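Local coordinates for OBody AM1L10 (Pyrobaculum aerophilum, PDB 4GN3), which is an engineered OB-fold binding module, probably made to recognise a chosen target in place of the nucleic acids that its natural relatives bind, at residues Ser4-Lys9 against Trp107-Ala112; Gly29-Leu34 against Ala72-Glu77. All blocks are in the same frame, centred on the assembly; numbering follows the deposited sequence.

Contact 1 (Ser4-Lys9 against Trp107-Ala112); sequences SVYPKK and WILNKA
The CG of Y6 is turned in between its own N and C atoms (chi1 74°), whereas that of W107 points away from the carbonyl carbon (chi1 -61°). These torsions place the CB of Y6, and not its ring, over the indole. Y6 CB stands 3.9 Å from the centroid of the W107 six-membered ring, 25° off the normal, a CH-pi contact over the face displaced toward the rim. The phenol itself leads off past the indole to L109, which has the same first torsion class as W107. There a second CH-pi contact reverses the roles: L109 CD2 lies over one face of the Y6 ring, 3.7 Å from Y6 CD2, and the leucine side chain runs nearly perpendicular to that of the tyrosine. L109 CD1 reaches further along the ring, 3.9 Å from Y6 CZ. P7 extends the cover obliquely, its CD 3.5 Å from W107 NE1, and S4 CB meets the indole edge in plane, 3.7 Å from W107 CH2. The indole N-H is spent elsewhere, on the carboxylate of E105. Y6, P7 and L109 all touch V81 of strand 79-88, and L109 and N110 form a classic beta bulge opposite V79. Direct hydrogen bonds between 4-9 and 107-112 are absent, so the irregular N-terminal arm rests against strand 105-110 through apolar and CH-pi contacts at the surface, an attachment that probably depends on shape and aromatic character more than on backbone pairing, and which the crystal lattice may help to set.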
loop_
_atom_site.group_PDB
_atom_site.type_symbol
_atom_site.label_atom_id
_atom_site.label_comp_id
_atom_site.label_asym_id
_atom_site.label_seq_id
_atom_site.Cartn_x
_atom_site.Cartn_y
_atom_site.Cartn_z
ATOM N N SER B 4 23.951 -12.748 16.605
ATOM C CA SER B 4 22.618 -12.920 16.027
ATOM C C SER B 4 22.359 -14.346 15.526
ATOM O O SER B 4 23.259 -15.035 15.024
ATOM C CB SER B 4 22.352 -11.889 14.918
ATOM O OG SER B 4 23.212 -12.063 13.803
ATOM N N VAL B 5 21.115 -14.778 15.695
ATOM C CA VAL B 5 20.639 -16.062 15.191
ATOM C C VAL B 5 19.178 -15.867 14.787
ATOM O O VAL B 5 18.431 -15.167 15.482
ATOM C CB VAL B 5 20.801 -17.197 16.241
ATOM C CG1 VAL B 5 19.989 -16.921 17.502
ATOM C CG2 VAL B 5 20.421 -18.547 15.653
ATOM N N TYR B 6 18.774 -16.453 13.662
ATOM C CA TYR B 6 17.392 -16.289 13.215
ATOM C C TYR B 6 16.433 -17.005 14.170
ATOM O O TYR B 6 16.736 -18.100 14.644
ATOM C CB TYR B 6 17.192 -16.695 11.741
ATOM C CG TYR B 6 17.207 -18.177 11.437
ATOM C CD1 TYR B 6 16.074 -18.969 11.655
ATOM C CD2 TYR B 6 18.335 -18.779 10.884
ATOM C CE1 TYR B 6 16.079 -20.328 11.363
ATOM C CE2 TYR B 6 18.347 -20.135 10.585
ATOM C CZ TYR B 6 17.220 -20.902 10.824
ATOM O OH TYR B 6 17.230 -22.245 10.527
ATOM N N PRO B 7 15.287 -16.365 14.476
ATOM C CA PRO B 7 14.377 -16.901 15.486
ATOM C C PRO B 7 13.618 -18.135 15.024
ATOM O O PRO B 7 13.457 -18.365 13.824
ATOM C CB PRO B 7 13.405 -15.740 15.733
ATOM C CG PRO B 7 13.414 -14.967 14.459
ATOM C CD PRO B 7 14.815 -15.074 13.935
ATOM N N LYS B 8 13.176 -18.919 15.998
ATOM C CA LYS B 8 12.340 -20.082 15.780
ATOM C C LYS B 8 10.922 -19.628 15.433
ATOM O O LYS B 8 10.370 -18.739 16.079
ATOM C CB LYS B 8 12.328 -20.929 17.058
ATOM C CG LYS B 8 11.717 -22.315 16.933
ATOM C CD LYS B 8 11.872 -23.078 18.247
ATOM C CE LYS B 8 11.584 -24.561 18.084
ATOM N NZ LYS B 8 10.143 -24.837 17.821
ATOM N N LYS B 9 10.356 -20.242 14.402
ATOM C CA LYS B 9 8.959 -20.046 14.021
ATOM C C LYS B 9 8.025 -20.254 15.217
ATOM O O LYS B 9 8.132 -21.257 15.929
ATOM C CB LYS B 9 8.622 -21.022 12.897
ATOM C CG LYS B 9 7.161 -21.123 12.502
ATOM C CD LYS B 9 7.040 -22.144 11.392
ATOM C CE LYS B 9 5.598 -22.467 11.062
ATOM N NZ LYS B 9 5.555 -23.273 9.811
ATOM N N TRP B 107 14.632 -12.063 7.863
ATOM C CA TRP B 107 15.790 -12.908 7.545
ATOM C C TRP B 107 15.551 -13.632 6.258
ATOM O O TRP B 107 14.492 -14.232 6.082
ATOM C CB TRP B 107 16.015 -13.940 8.650
ATOM C CG TRP B 107 16.308 -13.366 10.018
ATOM C CD1 TRP B 107 15.409 -12.791 10.913
ATOM C CD2 TRP B 107 17.606 -13.323 10.703
ATOM N NE1 TRP B 107 16.047 -12.387 12.061
ATOM C CE2 TRP B 107 17.363 -12.686 12.004
ATOM C CE3 TRP B 107 18.899 -13.733 10.381
ATOM C CZ2 TRP B 107 18.386 -12.478 12.925
ATOM C CZ3 TRP B 107 19.922 -13.513 11.319
ATOM C CH2 TRP B 107 19.667 -12.903 12.557
ATOM N N ILE B 108 16.520 -13.596 5.346
ATOM C CA ILE B 108 16.433 -14.381 4.114
ATOM C C ILE B 108 17.279 -15.639 4.296
ATOM O O ILE B 108 18.499 -15.557 4.419
ATOM C CB ILE B 108 16.910 -13.586 2.877
ATOM C CG1 ILE B 108 16.111 -12.286 2.726
ATOM C CG2 ILE B 108 16.800 -14.436 1.614
ATOM C CD1 ILE B 108 16.711 -11.306 1.738
ATOM N N LEU B 109 16.626 -16.797 4.335
ATOM C CA LEU B 109 17.319 -18.054 4.582
ATOM C C LEU B 109 17.927 -18.618 3.309
ATOM O O LEU B 109 19.034 -19.149 3.333
ATOM C CB LEU B 109 16.398 -19.068 5.261
ATOM C CG LEU B 109 16.021 -18.759 6.715
ATOM C CD1 LEU B 109 15.560 -20.030 7.415
ATOM C CD2 LEU B 109 17.158 -18.098 7.490
ATOM N N ASN B 110 17.203 -18.501 2.201
ATOM C CA ASN B 110 17.794 -18.716 0.883
ATOM C C ASN B 110 16.998 -18.068 -0.235
ATOM O O ASN B 110 15.768 -17.957 -0.161
ATOM C CB ASN B 110 18.028 -20.203 0.588
ATOM C CG ASN B 110 16.756 -21.011 0.617
ATOM O OD1 ASN B 110 16.287 -21.407 1.684
ATOM N ND2 ASN B 110 16.194 -21.273 -0.560
ATOM N N LYS B 111 17.719 -17.639 -1.264
ATOM C CA LYS B 111 17.113 -17.034 -2.439
ATOM C C LYS B 111 16.720 -18.128 -3.427
ATOM O O LYS B 111 17.384 -19.167 -3.505
ATOM C CB LYS B 111 18.061 -16.006 -3.064
ATOM C CG LYS B 111 18.409 -14.866 -2.112
ATOM C CD LYS B 111 19.060 -13.684 -2.812
ATOM C CE LYS B 111 19.241 -12.522 -1.845
ATOM N NZ LYS B 111 19.891 -11.340 -2.480
ATOM N N ALA B 112 15.630 -17.897 -4.158
ATOM C CA ALA B 112 15.047 -18.902 -5.054
ATOM C C ALA B 112 15.995 -19.340 -6.174
ATOM O O ALA B 112 16.518 -18.510 -6.919
ATOM C CB ALA B 112 13.736 -18.391 -5.633
#

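Contact 2 (Gly29-Leu34 against Ala72-Glu77); sequences GWVASL and AELSRE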
loop_
_atom_site.group_PDB
_atom_site.type_symbol
_atom_site.label_atom_id
_atom_site.label_comp_id
_atom_site.label_asym_id
_atom_site.label_seq_id
_atom_site.Cartn_x
_atom_site.Cartn_y
_atom_site.Cartn_z
ATOM N N GLY B 29 8.396 -19.115 6.014
ATOM C CA GLY B 29 7.876 -19.680 4.781
ATOM C C GLY B 29 8.528 -19.018 3.592
ATOM O O GLY B 29 9.681 -18.590 3.669
ATOM N N TRP B 30 7.791 -18.935 2.489
ATOM C CA TRP B 30 8.311 -18.325 1.277
ATOM C C TRP B 30 7.538 -17.091 0.912
ATOM O O TRP B 30 6.395 -16.911 1.352
ATOM C CB TRP B 30 8.317 -19.327 0.120
ATOM C CG TRP B 30 6.943 -19.792 -0.291
ATOM C CD1 TRP B 30 6.101 -19.224 -1.248
ATOM C CD2 TRP B 30 6.210 -20.949 0.221
ATOM N NE1 TRP B 30 4.933 -19.928 -1.351
ATOM C CE2 TRP B 30 4.930 -20.973 -0.495
ATOM C CE3 TRP B 30 6.472 -21.929 1.171
ATOM C CZ2 TRP B 30 3.976 -21.945 -0.258
ATOM C CZ3 TRP B 30 5.497 -22.909 1.403
ATOM C CH2 TRP B 30 4.281 -22.915 0.702
ATOM N N VAL B 31 8.162 -16.238 0.106
ATOM C CA VAL B 31 7.541 -15.006 -0.378
ATOM C C VAL B 31 6.485 -15.335 -1.434
ATOM O O VAL B 31 6.804 -15.837 -2.519
ATOM C CB VAL B 31 8.603 -14.031 -0.932
ATOM C CG1 VAL B 31 7.956 -12.797 -1.556
ATOM C CG2 VAL B 31 9.575 -13.628 0.167
ATOM N N ALA B 32 5.227 -15.065 -1.104
ATOM C CA ALA B 32 4.124 -15.325 -2.025
ATOM C C ALA B 32 3.977 -14.183 -3.032
ATOM O O ALA B 32 3.730 -14.414 -4.216
ATOM C CB ALA B 32 2.831 -15.537 -1.254
ATOM N N SER B 33 4.128 -12.951 -2.554
ATOM C CA SER B 33 4.091 -11.775 -3.422
ATOM C C SER B 33 4.789 -10.580 -2.782
ATOM O O SER B 33 5.049 -10.558 -1.570
ATOM C CB SER B 33 2.647 -11.405 -3.787
ATOM O OG SER B 33 1.929 -10.998 -2.634
ATOM N N LEU B 34 5.097 -9.601 -3.619
ATOM C CA LEU B 34 5.704 -8.352 -3.190
ATOM C C LEU B 34 4.923 -7.202 -3.812
ATOM O O LEU B 34 4.506 -7.279 -4.970
ATOM C CB LEU B 34 7.167 -8.287 -3.635
ATOM C CG LEU B 34 8.158 -9.302 -3.051
ATOM C CD1 LEU B 34 9.367 -9.427 -3.970
ATOM C CD2 LEU B 34 8.592 -8.899 -1.651
ATOM N N ALA B 72 14.455 -4.760 -0.445
ATOM C CA ALA B 72 15.048 -4.588 -1.780
ATOM C C ALA B 72 15.733 -5.860 -2.316
ATOM O O ALA B 72 15.863 -6.027 -3.526
ATOM C CB ALA B 72 16.024 -3.413 -1.781
ATOM N N GLU B 73 16.156 -6.744 -1.415
ATOM C CA GLU B 73 16.789 -8.015 -1.793
ATOM C C GLU B 73 15.786 -9.128 -2.104
ATOM O O GLU B 73 16.162 -10.167 -2.653
ATOM C CB GLU B 73 17.693 -8.520 -0.671
ATOM C CG GLU B 73 18.869 -7.640 -0.303
ATOM C CD GLU B 73 19.649 -8.233 0.857
ATOM O OE1 GLU B 73 20.280 -9.301 0.674
ATOM O OE2 GLU B 73 19.616 -7.642 1.957
ATOM N N LEU B 74 14.523 -8.920 -1.733
ATOM C CA LEU B 74 13.495 -9.963 -1.805
ATOM C C LEU B 74 13.022 -10.285 -3.220
ATOM O O LEU B 74 12.845 -9.388 -4.043
ATOM C CB LEU B 74 12.289 -9.564 -0.946
ATOM C CG LEU B 74 11.981 -10.175 0.424
ATOM C CD1 LEU B 74 13.190 -10.711 1.169
ATOM C CD2 LEU B 74 11.226 -9.169 1.283
ATOM N N SER B 75 12.821 -11.576 -3.479
ATOM C CA SER B 75 12.149 -12.069 -4.681
ATOM C C SER B 75 11.078 -13.081 -4.288
ATOM O O SER B 75 11.151 -13.694 -3.219
ATOM C CB SER B 75 13.151 -12.757 -5.616
ATOM O OG SER B 75 14.266 -11.925 -5.864
ATOM N N ARG B 76 10.091 -13.272 -5.159
ATOM C CA ARG B 76 9.108 -14.334 -4.965
ATOM C C ARG B 76 9.832 -15.667 -4.815
ATOM O O ARG B 76 10.856 -15.899 -5.460
ATOM C CB ARG B 76 8.138 -14.407 -6.142
ATOM C CG ARG B 76 7.173 -13.235 -6.229
ATOM C CD ARG B 76 6.428 -13.246 -7.556
ATOM N NE ARG B 76 5.289 -14.166 -7.559
ATOM C CZ ARG B 76 4.010 -13.786 -7.519
ATOM N NH1 ARG B 76 3.688 -12.498 -7.468
ATOM N NH2 ARG B 76 3.045 -14.698 -7.536
ATOM N N GLU B 77 9.297 -16.516 -3.943
ATOM C CA GLU B 77 9.850 -17.845 -3.651
ATOM C C GLU B 77 11.058 -17.860 -2.705
ATOM O O GLU B 77 11.482 -18.939 -2.274
ATOM C CB GLU B 77 10.138 -18.646 -4.940
ATOM C CG GLU B 77 8.902 -18.968 -5.769
ATOM C CD GLU B 77 7.875 -19.795 -5.012
ATOM O OE1 GLU B 77 6.672 -19.527 -5.170
ATOM O OE2 GLU B 77 8.263 -20.719 -4.266
HETATM O O HOH W 1 5.894 -16.887 -4.905
HETATM O O HOH W 2 5.004 -10.421 -6.466
#
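A main-chain bond ties the loop to the strand: E77 N donates to V31 O at 3.0 Å, nearly straight at 175°, in the carbonyl plane and on a lone pair. A water hydrogen-bonds to V31 O and E77 OE1, both at 2.8 Å, and so bridges the segments, though it may not serve every acceptor around it at once. A second water accepts from both segments, from L34 N at 3.0 Å and from R76 NH1 at 2.7 Å, and so joins the strand backbone to the arginine tip.

The two charged side chains lie along the strand in different ways. The bend of R76 at its third torsion (chi3 81°) folds the guanidinium over the strand; A32 O stands above the centre of one face, where it is badly placed to receive an N-H, 3.4 Å from R76 CZ. E77, bent at its second torsion, runs alongside W30, with carboxylate and indole planes 27° apart.

Among the apolar groups, L34 and L74 are set nearly perpendicular, L34 CD2 lying 3.8 Å from L74 CB, while L34 CD1 abuts the main chain 3.5 Å from L74 O. V31 CG2 meets L74 CG more loosely, and V31 CB packs on the carbonyl of S75. An alanine at L34 would remove both methyls that touch L74 and would probably leave this buried leucine more loosely packed against the strand.

The loop thus leads from helix 65-73 into strand 79-88 across strand 24-36, consistent with the OB-fold connection between its third and fourth strands. L74 also touches V80 and I108, while A32 and S33 form a classic beta bulge opposite K44 of strand 40-46.

Overall arrangement
Both contacts reach the same sheet, their centres about 13 Å apart, and contact 2 is nested along the chain inside the loop that contact 1 closes. They touch directly, among other places where I108 CD1 packs 3.6 Å from L74 CD1 and A112 CB lies 3.7 Å from E77 CB; K111 and E73 add a long, weak ion pair. The last strand therefore meets the N-terminal arm through W107 and L109, and the end of helix 65-73 and the following loop through I108, with A112 beyond the strand touching E77. Contact 1 is a surface arrangement, whereas contact 2 is partly buried. Neither is tied to a known ligand site here; together they join chain termini, helix and sheet in one OB-fold scaffold.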